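Local coordinates for protein cytochrome B5 (Hadesarchaea archaeon YNP_N21, PDB 6NZX) that binds heme through a cytochrome b5-like domain and probably serves in electron transport, as its family relatives do, at residues 21-26 with 49-54. Residues are numbered along the deposited sequence.
Sequences AYVAYN and AGQDLT. With HEM (protoporphyrin IX containing Fe), chain B.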
loop_
_atom_site.group_PDB
_atom_site.type_symbol
_atom_site.label_atom_id
_atom_site.label_comp_id
_atom_site.label_asym_id
_atom_site.label_seq_id
_atom_site.Cartn_x
_atom_site.Cartn_y
_atom_site.Cartn_z
ATOM N N ALA A 21 -3.728 -6.431 -0.421
ATOM C CA ALA A 21 -3.669 -4.988 -0.313
ATOM C C ALA A 21 -2.192 -4.580 -0.189
ATOM O O ALA A 21 -1.488 -4.942 0.780
ATOM C CB ALA A 21 -4.520 -4.520 0.852
ATOM N N TYR A 22 -1.714 -3.898 -1.226
ATOM C CA TYR A 22 -0.330 -3.423 -1.322
ATOM C C TYR A 22 -0.376 -1.898 -1.374
ATOM O O TYR A 22 -1.300 -1.332 -1.938
ATOM C CB TYR A 22 0.345 -3.869 -2.619
ATOM C CG TYR A 22 0.766 -5.311 -2.739
ATOM C CD1 TYR A 22 0.498 -6.248 -1.764
ATOM C CD2 TYR A 22 1.395 -5.742 -3.897
ATOM C CE1 TYR A 22 0.885 -7.570 -1.915
ATOM C CE2 TYR A 22 1.805 -7.057 -4.058
ATOM C CZ TYR A 22 1.523 -7.978 -3.069
ATOM O OH TYR A 22 1.906 -9.267 -3.217
ATOM N N VAL A 23 0.628 -1.242 -0.804
ATOM C CA VAL A 23 0.727 0.205 -0.887
ATOM C C VAL A 23 2.170 0.531 -1.241
ATOM O O VAL A 23 3.055 -0.127 -0.742
ATOM C CB VAL A 23 0.308 0.897 0.426
ATOM C CG1 VAL A 23 -1.169 0.707 0.703
ATOM C CG2 VAL A 23 1.134 0.413 1.617
ATOM N N ALA A 24 2.383 1.550 -2.080
ATOM C CA ALA A 24 3.750 1.957 -2.407
ATOM C C ALA A 24 4.102 3.217 -1.606
ATOM O O ALA A 24 3.234 4.043 -1.267
ATOM C CB ALA A 24 3.930 2.140 -3.891
ATOM N N TYR A 25 5.380 3.299 -1.226
ATOM C CA TYR A 25 5.908 4.461 -0.536
ATOM C C TYR A 25 7.377 4.630 -0.921
ATOM O O TYR A 25 8.166 3.746 -0.647
ATOM C CB TYR A 25 5.759 4.347 0.985
ATOM C CG TYR A 25 6.294 5.564 1.699
ATOM C CD1 TYR A 25 7.495 5.534 2.386
ATOM C CD2 TYR A 25 5.642 6.780 1.592
ATOM C CE1 TYR A 25 8.011 6.673 2.988
ATOM C CE2 TYR A 25 6.148 7.932 2.170
ATOM C CZ TYR A 25 7.336 7.877 2.874
ATOM O OH TYR A 25 7.821 9.006 3.468
ATOM N N ASN A 26 7.701 5.760 -1.570
ATOM C CA ASN A 26 9.094 6.129 -1.887
ATOM C C ASN A 26 9.773 5.020 -2.695
ATOM O O ASN A 26 10.928 4.692 -2.406
ATOM C CB ASN A 26 9.928 6.380 -0.620
ATOM C CG ASN A 26 9.785 7.784 -0.092
ATOM O OD1 ASN A 26 9.083 8.607 -0.684
ATOM N ND2 ASN A 26 10.425 8.061 1.033
ATOM N N ALA A 49 -5.793 1.282 -1.087
ATOM C CA ALA A 49 -4.729 0.337 -1.346
ATOM C C ALA A 49 -4.513 0.294 -2.855
ATOM O O ALA A 49 -5.388 0.715 -3.616
ATOM C CB ALA A 49 -5.057 -1.019 -0.778
ATOM N N GLY A 50 -3.320 -0.147 -3.262
ATOM C CA GLY A 50 -3.023 -0.342 -4.652
ATOM C C GLY A 50 -2.508 0.914 -5.312
ATOM O O GLY A 50 -2.543 1.017 -6.530
ATOM N N GLN A 51 -2.009 1.866 -4.507
ATOM C CA GLN A 51 -1.546 3.137 -5.009
ATOM C C GLN A 51 -0.208 3.510 -4.371
ATOM O O GLN A 51 0.168 3.044 -3.293
ATOM C CB GLN A 51 -2.569 4.245 -4.748
ATOM C CG GLN A 51 -3.838 4.105 -5.575
ATOM C CD GLN A 51 -4.864 5.146 -5.205
ATOM O OE1 GLN A 51 -4.757 5.814 -4.180
ATOM N NE2 GLN A 51 -5.883 5.273 -6.040
ATOM N N ASP A 52 0.507 4.390 -5.068
ATOM C CA ASP A 52 1.613 5.101 -4.497
ATOM C C ASP A 52 1.066 6.279 -3.670
ATOM O O ASP A 52 0.508 7.229 -4.213
ATOM C CB ASP A 52 2.566 5.560 -5.589
ATOM C CG ASP A 52 3.721 6.393 -5.070
ATOM O OD1 ASP A 52 4.353 7.035 -5.881
ATOM O OD2 ASP A 52 3.939 6.408 -3.868
ATOM N N LEU A 53 1.257 6.200 -2.355
ATOM C CA LEU A 53 0.703 7.144 -1.434
ATOM C C LEU A 53 1.820 7.963 -0.771
ATOM O O LEU A 53 1.664 8.465 0.372
ATOM C CB LEU A 53 -0.129 6.351 -0.421
ATOM C CG LEU A 53 -1.315 5.566 -0.995
ATOM C CD1 LEU A 53 -2.097 4.897 0.120
ATOM C CD2 LEU A 53 -2.233 6.465 -1.802
ATOM N N THR A 54 2.940 8.126 -1.489
ATOM C CA THR A 54 4.093 8.837 -0.982
ATOM C C THR A 54 3.665 10.241 -0.514
ATOM O O THR A 54 3.909 10.611 0.628
ATOM C CB THR A 54 5.211 8.911 -2.034
ATOM O OG1 THR A 54 5.617 7.597 -2.404
ATOM C CG2 THR A 54 6.425 9.671 -1.556
HETATM C CHA HEM B . -1.809 3.148 10.695
HETATM C CHB HEM B . -4.715 7.032 9.764
HETATM C CHC HEM B . -2.495 7.570 5.434
HETATM C CHD HEM B . 0.106 3.539 6.267
HETATM C C1A HEM B . -2.782 4.226 10.837
HETATM C C2A HEM B . -3.554 4.348 12.083
HETATM C C3A HEM B . -4.412 5.521 11.775
HETATM C C4A HEM B . -4.052 5.907 10.476
HETATM C CMA HEM B . -5.439 6.120 12.708
HETATM C CAA HEM B . -3.432 3.484 13.328
HETATM C CBA HEM B . -2.201 3.913 14.164
HETATM C CGA HEM B . -1.259 2.766 14.552
HETATM O O1A HEM B . -0.027 3.001 14.627
HETATM O O2A HEM B . -1.709 1.617 14.804
HETATM C C1B HEM B . -4.410 7.548 8.418
HETATM C C2B HEM B . -5.050 8.664 7.866
HETATM C C3B HEM B . -4.387 8.860 6.558
HETATM C C4B HEM B . -3.401 7.773 6.570
HETATM C CMB HEM B . -6.169 9.512 8.421
HETATM C CAB HEM B . -4.626 9.820 5.395
HETATM C CBB HEM B . -4.210 11.255 5.679
HETATM C C1C HEM B . -1.513 6.514 5.263
HETATM C C2C HEM B . -0.786 6.435 4.092
HETATM C C3C HEM B . -0.004 5.194 4.290
HETATM C C4C HEM B . -0.412 4.745 5.628
HETATM C CMC HEM B . -0.879 7.412 2.959
HETATM C CAC HEM B . 1.045 4.527 3.466
HETATM C CBC HEM B . 1.616 5.101 2.428
HETATM C C1D HEM B . -0.211 3.030 7.603
HETATM C C2D HEM B . 0.390 1.877 8.099
HETATM C C3D HEM B . -0.160 1.748 9.445
HETATM C C4D HEM B . -1.018 2.851 9.509
HETATM C CMD HEM B . 1.405 0.988 7.432
HETATM C CAD HEM B . 0.126 0.666 10.480
HETATM C CBD HEM B . -0.876 -0.472 10.240
HETATM C CGD HEM B . -0.793 -1.571 11.273
HETATM O O1D HEM B . -1.575 -2.544 11.192
HETATM O O2D HEM B . 0.051 -1.497 12.192
HETATM N NA HEM B . -3.105 5.127 9.901
HETATM N NB HEM B . -3.421 7.015 7.664
HETATM N NC HEM B . -1.339 5.554 6.161
HETATM N ND HEM B . -1.067 3.641 8.426
HETATM FE FE HEM B . -2.218 5.349 8.033
#
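A side-chain hydroxyl takes over where the backbone pairing runs out: Asn26 N donates to Thr54 OG1 (2.9 Å, nearly linear), and this hydroxyl in turn donates to Asp52 OD2 at 2.5 Å. The same Asp52 OD2 accepts from Thr54 N (3.1 Å), closing an Asx turn, so that one carboxylate oxygen receives both the backbone N and the hydroxyl of Thr54. Before this, residues 49-54, an irregular loop, run parallel to strand 22-25, an edge strand of the four-stranded mixed sheet. Gly50 N donates a hydrogen bond to Tyr22 O (2.7 Å). Ala24 N then donates to Gln51 O (2.9 Å), and Ala24 O accepts from Leu53 N (3.1 Å): a single parallel bridge between Ala24 and Asp52, with Ala24 bonding to the residues that flank Asp52. Gly50, at positive phi, lies where the loop enters this pairing.

The two faces differ in what they pack. On one, Ala21 CB meets Ala49 CB at 3.9 Å and Val23 CG1 approaches Leu53 CD1 at 4.3 Å, while Trp38 touches both Val23 and Leu53. On the other, the CB atoms of Ala24 and Asp52 lie 4.1 Å apart, and Leu76 of strand 72-76 touches both residues. The Tyr25 ring bends back to the loop, its CD2 3.6 Å from Thr54 CA.

Leu53 carries the contact to the cofactor: its CB lies 3.6 Å from vinyl carbon CBC of the heme. This pocket residue thus belongs both to the strand-loop pairing and to the porphyrin's surroundings, an arrangement in keeping with the cytochrome b5 fold, in which heme sits in a hydrophobic pocket beside a small mixed sheet.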